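Local coordinates for protein bifunctional enzyme IspD/IspF (Campylobacter jejuni, PDB 1W55) that catalyses two steps of non-mevalonate isoprenoid precursor synthesis, making 4-diphosphocytidyl-2-C-methyl-D-erythritol from CTP and, separately, cyclising its 2-phosphate with release of CMP, at residues 38-41 and 42-46; 102-105 and 106-109; 184-187 and 188-191. All blocks are in the same frame, centred on the assembly; numbering follows the deposited sequence.

Interaction 1. Residues 38-41 and 42-46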
# COMPACT_ATOMS: atom_id res chain seq x y z
N THR A 38 21.69 -16.32 8.97
CA THR A 38 23.01 -16.68 8.44
C THR A 38 23.17 -16.18 7.00
O THR A 38 24.20 -15.59 6.65
CB THR A 38 23.26 -18.20 8.53
OG1 THR A 38 23.06 -18.64 9.88
CG2 THR A 38 24.71 -18.50 8.30
N LYS A 39 22.14 -16.40 6.18
CA LYS A 39 22.13 -15.93 4.79
C LYS A 39 22.31 -14.42 4.73
O LYS A 39 23.10 -13.93 3.93
CB LYS A 39 20.83 -16.32 4.07
CG LYS A 39 20.81 -17.75 3.55
CD LYS A 39 19.57 -18.00 2.70
CE LYS A 39 19.67 -19.30 1.92
NZ LYS A 39 18.34 -19.70 1.40
N ASN A 40 21.58 -13.70 5.58
CA ASN A 40 21.66 -12.24 5.69
C ASN A 40 23.10 -11.72 5.93
O ASN A 40 23.60 -10.89 5.17
CB ASN A 40 20.72 -11.76 6.80
CG ASN A 40 20.75 -10.25 7.00
OD1 ASN A 40 20.43 -9.48 6.08
ND2 ASN A 40 21.10 -9.81 8.22
N LEU A 41 23.74 -12.21 6.99
CA LEU A 41 25.10 -11.81 7.34
C LEU A 41 26.12 -12.26 6.29
O LEU A 41 27.03 -11.52 5.95
CB LEU A 41 25.47 -12.36 8.72
CG LEU A 41 25.83 -11.37 9.82
CD1 LEU A 41 25.11 -10.04 9.66
CD2 LEU A 41 25.52 -11.97 11.16
N SER A 42 25.94 -13.48 5.79
CA SER A 42 26.82 -14.04 4.78
C SER A 42 26.85 -13.19 3.50
O SER A 42 27.89 -13.11 2.84
CB SER A 42 26.41 -15.48 4.46
OG SER A 42 27.04 -15.94 3.27
N SER A 43 25.73 -12.55 3.17
CA SER A 43 25.62 -11.70 1.99
C SER A 43 26.41 -10.38 2.09
O SER A 43 26.58 -9.69 1.08
CB SER A 43 24.15 -11.40 1.68
OG SER A 43 23.64 -10.34 2.49
N PHE A 44 26.90 -10.04 3.29
CA PHE A 44 27.59 -8.76 3.50
C PHE A 44 29.08 -8.80 3.14
O PHE A 44 29.68 -7.75 2.93
CB PHE A 44 27.44 -8.28 4.96
CG PHE A 44 26.03 -7.95 5.36
CD1 PHE A 44 25.70 -7.85 6.71
CD2 PHE A 44 25.03 -7.74 4.41
CE1 PHE A 44 24.39 -7.56 7.11
CE2 PHE A 44 23.72 -7.44 4.79
CZ PHE A 44 23.40 -7.35 6.14
N TYR A 45 29.65 -9.99 3.08
CA TYR A 45 31.11 -10.13 3.07
C TYR A 45 31.52 -11.52 2.61
O TYR A 45 30.84 -12.49 2.92
CB TYR A 45 31.65 -9.85 4.47
CG TYR A 45 33.16 -9.76 4.58
CD1 TYR A 45 33.84 -8.57 4.36
CD2 TYR A 45 33.91 -10.88 4.94
CE1 TYR A 45 35.23 -8.49 4.47
CE2 TYR A 45 35.29 -10.82 5.05
CZ TYR A 45 35.94 -9.63 4.81
OH TYR A 45 37.31 -9.60 4.93
N PRO A 46 32.63 -11.63 1.88
CA PRO A 46 33.15 -12.95 1.47
C PRO A 46 33.95 -13.63 2.59
O PRO A 46 35.18 -13.73 2.49
CB PRO A 46 34.04 -12.61 0.26
CG PRO A 46 34.52 -11.22 0.51
CD PRO A 46 33.46 -10.53 1.35

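Interaction 2. Residues 102-105 and 106-109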
# COMPACT_ATOMS: atom_id res chain seq x y z
N VAL A 102 19.93 -7.71 11.06
CA VAL A 102 21.13 -6.87 11.07
C VAL A 102 21.35 -6.28 9.68
O VAL A 102 21.40 -7.01 8.69
CB VAL A 102 22.38 -7.68 11.50
CG1 VAL A 102 23.63 -6.84 11.32
CG2 VAL A 102 22.26 -8.14 12.96
N SER A 103 21.48 -4.96 9.62
CA SER A 103 21.61 -4.22 8.36
C SER A 103 23.04 -4.19 7.82
O SER A 103 24.00 -4.30 8.59
CB SER A 103 21.11 -2.78 8.54
OG SER A 103 22.15 -1.97 9.07
N LYS A 104 23.15 -4.03 6.51
CA LYS A 104 24.45 -3.86 5.84
C LYS A 104 25.18 -2.62 6.36
O LYS A 104 26.42 -2.58 6.43
CB LYS A 104 24.23 -3.75 4.32
CG LYS A 104 25.47 -3.44 3.50
CD LYS A 104 26.55 -4.49 3.67
CE LYS A 104 27.70 -4.22 2.73
NZ LYS A 104 28.13 -5.48 2.08
N ASN A 105 24.38 -1.63 6.72
CA ASN A 105 24.86 -0.38 7.28
C ASN A 105 25.66 -0.60 8.57
O ASN A 105 26.79 -0.13 8.68
CB ASN A 105 23.65 0.51 7.56
CG ASN A 105 24.01 1.94 7.79
OD1 ASN A 105 24.35 2.33 8.90
ND2 ASN A 105 23.92 2.75 6.73
N LEU A 106 25.06 -1.30 9.53
CA LEU A 106 25.75 -1.60 10.79
C LEU A 106 27.01 -2.40 10.53
O LEU A 106 28.04 -2.15 11.14
CB LEU A 106 24.84 -2.34 11.78
CG LEU A 106 25.47 -2.86 13.08
CD1 LEU A 106 26.04 -1.71 13.92
CD2 LEU A 106 24.45 -3.66 13.89
N PHE A 107 26.92 -3.36 9.61
CA PHE A 107 28.08 -4.17 9.23
C PHE A 107 29.25 -3.28 8.80
O PHE A 107 30.38 -3.48 9.26
CB PHE A 107 27.72 -5.17 8.13
CG PHE A 107 28.90 -5.96 7.61
CD1 PHE A 107 29.21 -7.21 8.14
CD2 PHE A 107 29.69 -5.46 6.58
CE1 PHE A 107 30.29 -7.93 7.66
CE2 PHE A 107 30.77 -6.17 6.09
CZ PHE A 107 31.08 -7.41 6.64
N ASP A 108 28.97 -2.31 7.93
CA ASP A 108 29.99 -1.41 7.37
C ASP A 108 30.63 -0.58 8.47
O ASP A 108 31.84 -0.39 8.50
CB ASP A 108 29.38 -0.49 6.31
CG ASP A 108 29.01 -1.23 5.02
OD1 ASP A 108 29.65 -2.26 4.70
OD2 ASP A 108 28.08 -0.85 4.28
N ARG A 109 29.79 -0.09 9.38
CA ARG A 109 30.24 0.68 10.52
C ARG A 109 31.22 -0.09 11.42
O ARG A 109 32.13 0.50 11.99
CB ARG A 109 29.04 1.11 11.34
CG ARG A 109 28.40 2.38 10.86
CD ARG A 109 27.77 3.15 12.00
NE ARG A 109 26.77 2.37 12.74
CZ ARG A 109 25.53 2.19 12.32
NH1 ARG A 109 25.13 2.73 11.17
NH2 ARG A 109 24.67 1.48 13.04

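Interaction 3. Residues 184-187 and 188-191. With C (cytidine-5'-monophosphate), chain D; EDO (1,2-ethanediol), chain F.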
# COMPACT_ATOMS: atom_id res chain seq x y z
N GLU A 184 27.68 2.76 17.19
CA GLU A 184 26.24 2.91 17.44
C GLU A 184 25.47 1.69 16.90
O GLU A 184 25.72 1.24 15.78
CB GLU A 184 25.70 4.23 16.87
CG GLU A 184 24.18 4.34 16.75
CD GLU A 184 23.47 4.73 18.06
OE1 GLU A 184 24.11 4.83 19.12
OE2 GLU A 184 22.25 4.94 18.01
N GLY A 185 24.56 1.15 17.71
CA GLY A 185 23.76 0.00 17.31
C GLY A 185 22.51 0.38 16.53
O GLY A 185 22.40 1.49 16.01
N GLU A 186 21.55 -0.54 16.46
CA GLU A 186 20.32 -0.32 15.69
C GLU A 186 19.20 -1.22 16.18
O GLU A 186 19.44 -2.37 16.59
CB GLU A 186 20.55 -0.54 14.18
CG GLU A 186 21.02 -1.95 13.82
CD GLU A 186 21.11 -2.23 12.33
OE1 GLU A 186 21.10 -1.27 11.51
OE2 GLU A 186 21.20 -3.42 11.97
N GLU A 187 17.97 -0.70 16.12
CA GLU A 187 16.78 -1.47 16.46
C GLU A 187 16.64 -2.76 15.64
O GLU A 187 16.11 -3.75 16.13
CB GLU A 187 15.52 -0.60 16.31
CG GLU A 187 15.07 0.14 17.57
CD GLU A 187 16.06 0.11 18.73
OE1 GLU A 187 17.07 0.86 18.69
OE2 GLU A 187 15.83 -0.64 19.71
N ASN A 188 17.14 -2.76 14.41
CA ASN A 188 17.14 -3.96 13.56
C ASN A 188 18.07 -5.08 14.05
O ASN A 188 18.01 -6.21 13.55
CB ASN A 188 17.52 -3.58 12.12
CG ASN A 188 16.31 -3.48 11.19
OD1 ASN A 188 15.16 -3.31 11.63
ND2 ASN A 188 16.57 -3.57 9.88
N ALA A 189 18.96 -4.77 15.00
CA ALA A 189 19.87 -5.77 15.53
C ALA A 189 19.40 -6.33 16.87
O ALA A 189 20.12 -7.08 17.51
CB ALA A 189 21.29 -5.22 15.62
N ARG A 190 18.18 -5.97 17.29
CA ARG A 190 17.57 -6.52 18.49
C ARG A 190 17.56 -8.04 18.46
O ARG A 190 17.44 -8.64 17.39
CB ARG A 190 16.12 -6.02 18.67
CG ARG A 190 15.25 -6.96 19.57
CD ARG A 190 13.75 -6.62 19.67
NE ARG A 190 13.51 -5.23 20.07
CZ ARG A 190 13.49 -4.80 21.33
NH1 ARG A 190 13.70 -5.64 22.34
NH2 ARG A 190 13.27 -3.51 21.58
N LYS A 191 17.67 -8.65 19.63
CA LYS A 191 17.67 -10.10 19.77
C LYS A 191 16.27 -10.62 20.10
O LYS A 191 15.68 -10.22 21.10
CB LYS A 191 18.67 -10.52 20.84
CG LYS A 191 18.84 -12.02 21.04
CD LYS A 191 20.07 -12.33 21.89
CE LYS A 191 19.85 -12.00 23.35
NZ LYS A 191 21.13 -11.89 24.12
OP3 C D . 20.80 -14.62 24.62
P C D . 21.55 -15.89 24.93
OP1 C D . 20.66 -16.98 25.47
OP2 C D . 22.85 -15.69 25.67
O5' C D . 21.94 -16.50 23.49
C5' C D . 22.75 -15.78 22.57
C4' C D . 23.05 -16.66 21.35
O4' C D . 23.95 -17.73 21.68
C3' C D . 21.81 -17.29 20.77
O3' C D . 21.86 -17.10 19.36
C2' C D . 21.92 -18.77 21.10
O2' C D . 21.34 -19.61 20.11
C1' C D . 23.42 -18.97 21.20
N1 C D . 23.74 -20.03 22.15
C2 C D . 24.59 -21.07 21.72
O2 C D . 25.06 -21.07 20.55
N3 C D . 24.88 -22.06 22.59
C4 C D . 24.36 -22.08 23.85
N4 C D . 24.67 -23.09 24.70
C5 C D . 23.52 -21.06 24.28
C6 C D . 23.22 -20.03 23.39
C1 EDO F . 25.08 -10.76 23.35
O1 EDO F . 23.72 -11.11 23.10
C2 EDO F . 25.22 -9.25 23.32
O2 EDO F . 24.24 -8.68 24.16
O HOH W 1 13.61 -2.01 19.11
O HOH W 2 13.57 -3.85 17.48

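Interaction 1. Residues 38-41 and 42-46
The C-terminal end of helix 33-42, where the chain leaves the helix through a type I beta turn from Ser42 to Tyr45, is closed by contacts of Ser43 and Phe44 with the last helical turn. Two bonds continue the i to i-4 pattern: Ser42 N donates to Thr38 O at 2.9 Å, with an N-H...O angle of 158°, and Ser43 N to Lys39 O at 3.1 Å. After them the spacing tightens to three residues, Phe44 N reaching Leu41 O at 3.0 Å. Asn40 O takes its short bond from a side chain: Ser43 OG, lying between its own backbone N and carbonyl carbon (chi1 82°), donates to it at 2.7 Å, and Ser43 N adds a weak bond. This exit belongs to the cytidylyltransferase domain, of the GT-A clan, and leads from the helix to strand 50-54, with Leu41 resting on Leu6 and Met8 of strand 4-9. The Phe44 ring folds back over the helix end; Asn40 O sits 3.4 Å above the ring plane, over its centre. Leu41 CD1 meets ring atom CE1 of Phe44 at 3.6 Å, a purely apolar touch. Asn40 OD1 approaches Phe44 CZ at 3.7 Å with amide and ring planes 76° apart, while its ND2 donates to Val102 O, a bond that helps fix the amide's rotation.

Interaction 2. Residues 102-105 and 106-109
Val102 CG1 lies 4.2 Å from Leu106 CD2, a loose apolar touch just ahead of helix 104-111. Ser103 comes next and occupies the N-cap: its OG accepts from Leu106 N at 3.0 Å, and the N-H...O angle of 170° makes the bond nearly straight. Its chi1, at 84°, sets OG between the backbone N and the carbonyl carbon, from where it reaches forward to the amide of Leu106. A further hydrogen bond joins the same OG to Glu186 OE1, and the backbone O of Ser103 accepts from Phe107 N, so both oxygens of this residue are engaged at the helix start. Lys104 then supplies its carbonyl to Asp108 N at 3.0 Å. Its side chain passes the Asp108 carboxylate with a methylene, CE to OD1 being 3.4 Å; the charged atoms NZ and OD1 stay 4.4 Å apart, beyond salt-bridge range, and NZ instead donates to Phe44 O. Asp108 OD1 also lies in the plane of the Phe107 ring, at its edge. At Asn105 the carbonyl accepts from Arg109 N at 3.1 Å. The Arg109 side chain curls back along the helix, placing one guanidinium face over Leu106 CA, 3.9 Å from the plane; NH2 is held by Glu184 O. Leu106, buried, packs on Val183 of strand 180-184 and on Glu186 and Ala189 of the loop after it. A serine N-cap followed by successive i to i-4 amide bonds is the classic start of an alpha-helix, here helix 104-111 of the cytidylyltransferase domain.

Interaction 3. Residues 184-187 and 188-191
A short 3-10 turn, in the loop that follows strand 180-184, brings Glu186 and Glu187 against Ala189 and Arg190. Its i to i-3 spacing is explicit in two bonds, Ala189 N to Glu186 O at 2.9 Å and Arg190 N to Glu187 O at 3.2 Å. Glu186 CG, placed between backbone N and carbonyl carbon (chi1 60°), packs on Ala189 CB at 3.7 Å, its carboxylate being turned to the Ser103 N-cap. Two waters bridge Glu187 and Arg190. One donates to Glu187 OE2 and accepts from Arg190 NH2 at 2.9 Å; another donates to Glu187 O and accepts from Arg190 NE, lying in plane at the guanidinium edge. The direct gap from Glu187 OE2 to Arg190 NH2 is 4.3 Å with the oxygen well out of the guanidinium plane, and the other carboxylate oxygen, OE1, forms a salt bridge to Lys200 of the second subunit. The turn thus lies at a subunit interface beside the cytidylyltransferase active site. Directly after it, Lys191 NZ donates to OP3 of cytidine monophosphate at 2.8 Å and to O1 of an ethanediol at 2.9 Å. Lys191, whose NZ is also hydrogen-bonded to Ala127 O of the second subunit, is predicted to position methylerythritol phosphate for attack.

How the interactions relate
Following the chain from the N terminus, interaction 1 ends helix 33-42, interaction 2 starts helix 104-111, and interaction 3 turns the chain after strand 180-184. Each closes only a local turn, and the three run in series without nesting or crossing. In space, interaction 2 is the middle member: its centre is 11 Å from that of interaction 1 and 10 Å from that of interaction 3, and it touches both. Interactions 1 and 3, with centres 17 Å apart, do not touch. Segment 102-109 therefore ties the exit of helix 33-42 to the loop leading to Lys191, all within the cytidylyltransferase domain.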